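Local coordinates for protein putative serine phosphatase (Pseudomonas aeruginosa, PDB 6K4E) that probably removes phosphate groups from phosphorylated protein partners as the magnesium-dependent PP2C-type phosphatase domain of SiaA, in a pathway controlling biofilm formation, at residues Q243-R256 / V277-Q289. Sequence-based numbering, arbitrary orientation.
Sequences QAGGEHGFGFGSRR and VATLAEYQGEHPQ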
loop_
_atom_site.group_PDB
_atom_site.type_symbol
_atom_site.label_atom_id
_atom_site.label_comp_id
_atom_site.label_asym_id
_atom_site.label_seq_id
_atom_site.Cartn_x
_atom_site.Cartn_y
_atom_site.Cartn_z
ATOM N N GLN B 243 15.160 -19.974 8.213
ATOM C CA GLN B 243 14.929 -21.088 7.292
ATOM C C GLN B 243 15.265 -22.428 7.920
ATOM O O GLN B 243 16.431 -22.676 8.257
ATOM C CB GLN B 243 15.702 -20.936 5.990
ATOM C CG GLN B 243 15.375 -22.041 4.945
ATOM C CD GLN B 243 13.888 -22.157 4.632
ATOM O OE1 GLN B 243 13.235 -21.196 4.213
ATOM N NE2 GLN B 243 13.311 -23.311 4.914
ATOM N N ALA B 244 14.235 -23.290 8.060
ATOM C CA ALA B 244 14.373 -24.630 8.586
ATOM C C ALA B 244 15.153 -25.498 7.569
ATOM O O ALA B 244 15.072 -25.259 6.371
ATOM C CB ALA B 244 12.992 -25.208 8.823
ATOM N N GLY B 245 15.924 -26.458 8.069
ATOM C CA GLY B 245 16.690 -27.372 7.232
ATOM C C GLY B 245 17.750 -28.129 7.994
ATOM O O GLY B 245 17.774 -28.116 9.230
ATOM N N GLY B 246 18.644 -28.765 7.241
ATOM C CA GLY B 246 19.750 -29.533 7.794
ATOM C C GLY B 246 19.297 -30.873 8.317
ATOM O O GLY B 246 18.216 -31.359 7.955
ATOM N N GLU B 247 20.104 -31.475 9.195
ATOM C CA GLU B 247 19.858 -32.815 9.722
ATOM C C GLU B 247 18.604 -32.968 10.579
ATOM O O GLU B 247 17.985 -34.028 10.528
ATOM C CB GLU B 247 21.088 -33.318 10.489
ATOM C CG GLU B 247 22.348 -33.280 9.637
ATOM C CD GLU B 247 23.597 -33.849 10.275
ATOM O OE1 GLU B 247 23.934 -35.018 9.975
ATOM O OE2 GLU B 247 24.263 -33.111 11.039
ATOM N N HIS B 248 18.226 -31.932 11.351
ATOM C CA HIS B 248 17.096 -31.980 12.293
ATOM C C HIS B 248 15.962 -30.982 12.036
ATOM O O HIS B 248 14.929 -31.048 12.703
ATOM C CB HIS B 248 17.621 -31.816 13.723
ATOM C CG HIS B 248 18.799 -32.684 13.994
ATOM N ND1 HIS B 248 20.083 -32.187 13.903
ATOM C CD2 HIS B 248 18.855 -34.016 14.214
ATOM C CE1 HIS B 248 20.881 -33.219 14.126
ATOM N NE2 HIS B 248 20.187 -34.343 14.313
ATOM N N GLY B 249 16.138 -30.094 11.066
ATOM C CA GLY B 249 15.093 -29.134 10.737
ATOM C C GLY B 249 15.169 -27.832 11.504
ATOM O O GLY B 249 14.219 -27.060 11.490
ATOM N N PHE B 250 16.314 -27.565 12.154
ATOM C CA PHE B 250 16.585 -26.330 12.887
ATOM C C PHE B 250 16.680 -25.191 11.889
ATOM O O PHE B 250 17.067 -25.415 10.730
ATOM C CB PHE B 250 17.957 -26.404 13.591
ATOM C CG PHE B 250 18.110 -27.359 14.749
ATOM C CD1 PHE B 250 17.021 -27.681 15.563
ATOM C CD2 PHE B 250 19.318 -27.999 14.987
ATOM C CE1 PHE B 250 17.147 -28.633 16.589
ATOM C CE2 PHE B 250 19.447 -28.928 16.025
ATOM C CZ PHE B 250 18.354 -29.259 16.801
ATOM N N GLY B 251 16.421 -23.978 12.361
ATOM C CA GLY B 251 16.577 -22.791 11.520
ATOM C C GLY B 251 18.056 -22.580 11.264
ATOM O O GLY B 251 18.887 -22.976 12.089
ATOM N N PHE B 252 18.413 -22.025 10.100
ATOM C CA PHE B 252 19.808 -21.757 9.747
ATOM C C PHE B 252 20.542 -21.139 10.953
ATOM O O PHE B 252 21.479 -21.741 11.443
ATOM C CB PHE B 252 19.850 -20.846 8.513
ATOM C CG PHE B 252 21.187 -20.759 7.836
ATOM C CD1 PHE B 252 21.636 -21.790 7.009
ATOM C CD2 PHE B 252 21.967 -19.614 7.949
ATOM C CE1 PHE B 252 22.868 -21.688 6.346
ATOM C CE2 PHE B 252 23.194 -19.509 7.270
ATOM C CZ PHE B 252 23.632 -20.546 6.484
ATOM N N GLY B 253 20.023 -20.020 11.475
ATOM C CA GLY B 253 20.518 -19.360 12.677
ATOM C C GLY B 253 21.629 -18.351 12.476
ATOM O O GLY B 253 22.249 -18.284 11.401
ATOM N N SER B 254 21.868 -17.551 13.552
ATOM C CA SER B 254 22.871 -16.480 13.659
ATOM C C SER B 254 24.304 -16.974 13.545
ATOM O O SER B 254 25.110 -16.275 12.922
ATOM C CB SER B 254 22.732 -15.711 14.980
ATOM O OG SER B 254 21.471 -15.100 15.183
ATOM N N ARG B 255 24.650 -18.128 14.172
ATOM C CA ARG B 255 26.015 -18.664 14.127
ATOM C C ARG B 255 26.385 -19.160 12.711
ATOM O O ARG B 255 27.449 -18.763 12.218
ATOM C CB ARG B 255 26.288 -19.724 15.218
ATOM C CG ARG B 255 26.179 -19.132 16.629
ATOM C CD ARG B 255 25.908 -20.153 17.736
ATOM N NE ARG B 255 25.321 -19.521 18.927
ATOM C CZ ARG B 255 25.357 -20.039 20.154
ATOM N NH1 ARG B 255 25.964 -21.200 20.376
ATOM N NH2 ARG B 255 24.798 -19.395 21.171
ATOM N N ARG B 256 25.504 -19.963 12.033
ATOM C CA ARG B 256 25.797 -20.397 10.650
ATOM C C ARG B 256 25.828 -19.170 9.714
ATOM O O ARG B 256 26.637 -19.146 8.800
ATOM C CB ARG B 256 24.772 -21.405 10.094
ATOM C CG ARG B 256 24.829 -22.800 10.703
ATOM C CD ARG B 256 23.786 -23.696 10.037
ATOM N NE ARG B 256 23.754 -25.029 10.626
ATOM C CZ ARG B 256 22.880 -25.450 11.543
ATOM N NH1 ARG B 256 21.883 -24.661 11.937
ATOM N NH2 ARG B 256 22.973 -26.679 12.042
ATOM N N VAL B 277 22.687 -18.122 -1.852
ATOM C CA VAL B 277 21.518 -18.838 -2.397
ATOM C C VAL B 277 21.792 -20.360 -2.420
ATOM O O VAL B 277 20.975 -21.129 -1.905
ATOM C CB VAL B 277 21.090 -18.284 -3.793
ATOM C CG1 VAL B 277 20.150 -19.239 -4.526
ATOM C CG2 VAL B 277 20.458 -16.913 -3.662
ATOM N N ALA B 278 22.937 -20.782 -2.979
ATOM C CA ALA B 278 23.316 -22.199 -2.997
ATOM C C ALA B 278 23.502 -22.808 -1.565
ATOM O O ALA B 278 23.178 -23.975 -1.373
ATOM C CB ALA B 278 24.572 -22.403 -3.831
ATOM N N THR B 279 23.971 -22.010 -0.575
ATOM C CA THR B 279 24.155 -22.435 0.831
ATOM C C THR B 279 22.795 -22.709 1.494
ATOM O O THR B 279 22.661 -23.687 2.220
ATOM C CB THR B 279 25.030 -21.426 1.623
ATOM O OG1 THR B 279 26.336 -21.402 1.035
ATOM C CG2 THR B 279 25.149 -21.751 3.116
ATOM N N LEU B 280 21.793 -21.864 1.225
ATOM C CA LEU B 280 20.455 -22.053 1.780
ATOM C C LEU B 280 19.719 -23.191 1.073
ATOM O O LEU B 280 19.074 -24.008 1.748
ATOM C CB LEU B 280 19.621 -20.763 1.746
ATOM C CG LEU B 280 18.381 -20.789 2.674
ATOM C CD1 LEU B 280 18.775 -20.827 4.151
ATOM C CD2 LEU B 280 17.530 -19.616 2.429
ATOM N N ALA B 281 19.836 -23.266 -0.270
ATOM C CA ALA B 281 19.194 -24.332 -1.055
ATOM C C ALA B 281 19.667 -25.694 -0.564
ATOM O O ALA B 281 18.852 -26.590 -0.341
ATOM C CB ALA B 281 19.490 -24.154 -2.529
ATOM N N GLU B 282 20.967 -25.806 -0.285
ATOM C CA GLU B 282 21.596 -27.019 0.224
ATOM C C GLU B 282 21.103 -27.372 1.610
ATOM O O GLU B 282 20.714 -28.511 1.823
ATOM C CB GLU B 282 23.134 -26.908 0.174
ATOM C CG GLU B 282 23.876 -28.074 0.818
ATOM C CD GLU B 282 25.005 -28.745 0.063
ATOM O OE1 GLU B 282 25.726 -29.544 0.699
ATOM O OE2 GLU B 282 25.175 -28.496 -1.151
ATOM N N TYR B 283 21.094 -26.380 2.539
ATOM C CA TYR B 283 20.661 -26.512 3.926
ATOM C C TYR B 283 19.209 -26.916 3.999
ATOM O O TYR B 283 18.882 -27.890 4.644
ATOM C CB TYR B 283 20.924 -25.207 4.707
ATOM C CG TYR B 283 20.634 -25.345 6.186
ATOM C CD1 TYR B 283 21.470 -26.093 7.016
ATOM C CD2 TYR B 283 19.501 -24.762 6.751
ATOM C CE1 TYR B 283 21.180 -26.269 8.367
ATOM C CE2 TYR B 283 19.205 -24.923 8.108
ATOM C CZ TYR B 283 20.046 -25.683 8.910
ATOM O OH TYR B 283 19.769 -25.851 10.243
ATOM N N GLN B 284 18.355 -26.185 3.307
ATOM C CA GLN B 284 16.908 -26.364 3.231
ATOM C C GLN B 284 16.469 -27.743 2.732
ATOM O O GLN B 284 15.630 -28.371 3.371
ATOM C CB GLN B 284 16.331 -25.255 2.380
ATOM C CG GLN B 284 14.820 -25.173 2.370
ATOM C CD GLN B 284 14.355 -24.041 1.509
ATOM O OE1 GLN B 284 15.071 -23.067 1.274
ATOM N NE2 GLN B 284 13.147 -24.153 0.999
ATOM N N GLY B 285 17.060 -28.215 1.632
ATOM C CA GLY B 285 16.718 -29.509 1.056
ATOM C C GLY B 285 15.259 -29.569 0.662
ATOM O O GLY B 285 14.781 -28.716 -0.082
ATOM N N GLU B 286 14.528 -30.524 1.230
ATOM C CA GLU B 286 13.106 -30.725 0.968
ATOM C C GLU B 286 12.172 -29.840 1.824
ATOM O O GLU B 286 10.966 -29.870 1.607
ATOM C CB GLU B 286 12.743 -32.216 1.140
ATOM C CG GLU B 286 12.340 -32.863 -0.173
ATOM C CD GLU B 286 13.492 -33.264 -1.065
ATOM O OE1 GLU B 286 13.755 -34.486 -1.143
ATOM O OE2 GLU B 286 14.104 -32.382 -1.713
ATOM N N HIS B 287 12.705 -29.084 2.800
ATOM C CA HIS B 287 11.887 -28.214 3.655
ATOM C C HIS B 287 11.259 -27.065 2.880
ATOM O O HIS B 287 11.961 -26.390 2.122
ATOM C CB HIS B 287 12.698 -27.628 4.810
ATOM C CG HIS B 287 13.016 -28.615 5.874
ATOM N ND1 HIS B 287 14.071 -29.502 5.741
ATOM C CD2 HIS B 287 12.405 -28.834 7.058
ATOM C CE1 HIS B 287 14.077 -30.217 6.852
ATOM N NE2 HIS B 287 13.099 -29.845 7.676
ATOM N N PRO B 288 9.958 -26.777 3.094
ATOM C CA PRO B 288 9.357 -25.610 2.425
ATOM C C PRO B 288 9.994 -24.322 2.931
ATOM O O PRO B 288 10.621 -24.325 4.004
ATOM C CB PRO B 288 7.880 -25.681 2.850
ATOM C CG PRO B 288 7.901 -26.418 4.151
ATOM C CD PRO B 288 8.978 -27.455 3.973
ATOM N N GLN B 289 9.874 -23.233 2.143
ATOM C CA GLN B 289 10.367 -21.922 2.554
ATOM C C GLN B 289 9.433 -21.486 3.689
ATOM O O GLN B 289 8.210 -21.543 3.561
ATOM C CB GLN B 289 10.354 -20.925 1.390
ATOM C CG GLN B 289 11.147 -19.653 1.685
ATOM C CD GLN B 289 11.115 -18.676 0.552
ATOM O OE1 GLN B 289 11.001 -19.047 -0.601
ATOM N NE2 GLN B 289 11.220 -17.399 0.849
#
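Gly245 and Gly246 pass the end of helix 269-284, their CA atoms 4.1 Å from that of Gln284 and 5.0 Å from that of Tyr283, and Gly246 N donates to Tyr283 O from above the carbonyl plane. The two glycines belong to a small, weakly bonded hairpin in 243-256, and the Tyr283 ring sits between their backbone and Phe252: Gly246 CA makes a CH-pi contact over one face, and the edge of Phe252 meets the opposite face in a T-shaped pair, planes at 85° and centroids 5.3 Å apart. Its hydroxyl donates to Phe250 O (2.8 Å from Tyr283 OH), while the Arg256 guanidinium lies across that end of the ring and spends its NH1 on Phe252 O. Beyond the helix, His287 lays a ring face against Gly245 CA; His287 ND1 and N both bind Gln284 O, which ties down the type II' turn.

Gln243 is the polar counterpart. A bend at chi2 (55°) brings its amide into a nearly parallel stack with that of Gln284, 16° between planes, while Gln243 NE2 reaches both Pro288 O and Ala244 O at 3.0 Å. Gln243 OE1 accepts from Arg290 N, which fixes the flip of the amide. Leu280 CD1 packs on Gln243 CB. The contact thus joins hairpin and helix end by a backbone bond, a tyrosine ring packed on both faces and an amide hydrogen-bonded at both ends, shortly before the magnesium ligand Asp291; it illustrates how a buried polar side chain is accommodated when its donor and acceptor are both met.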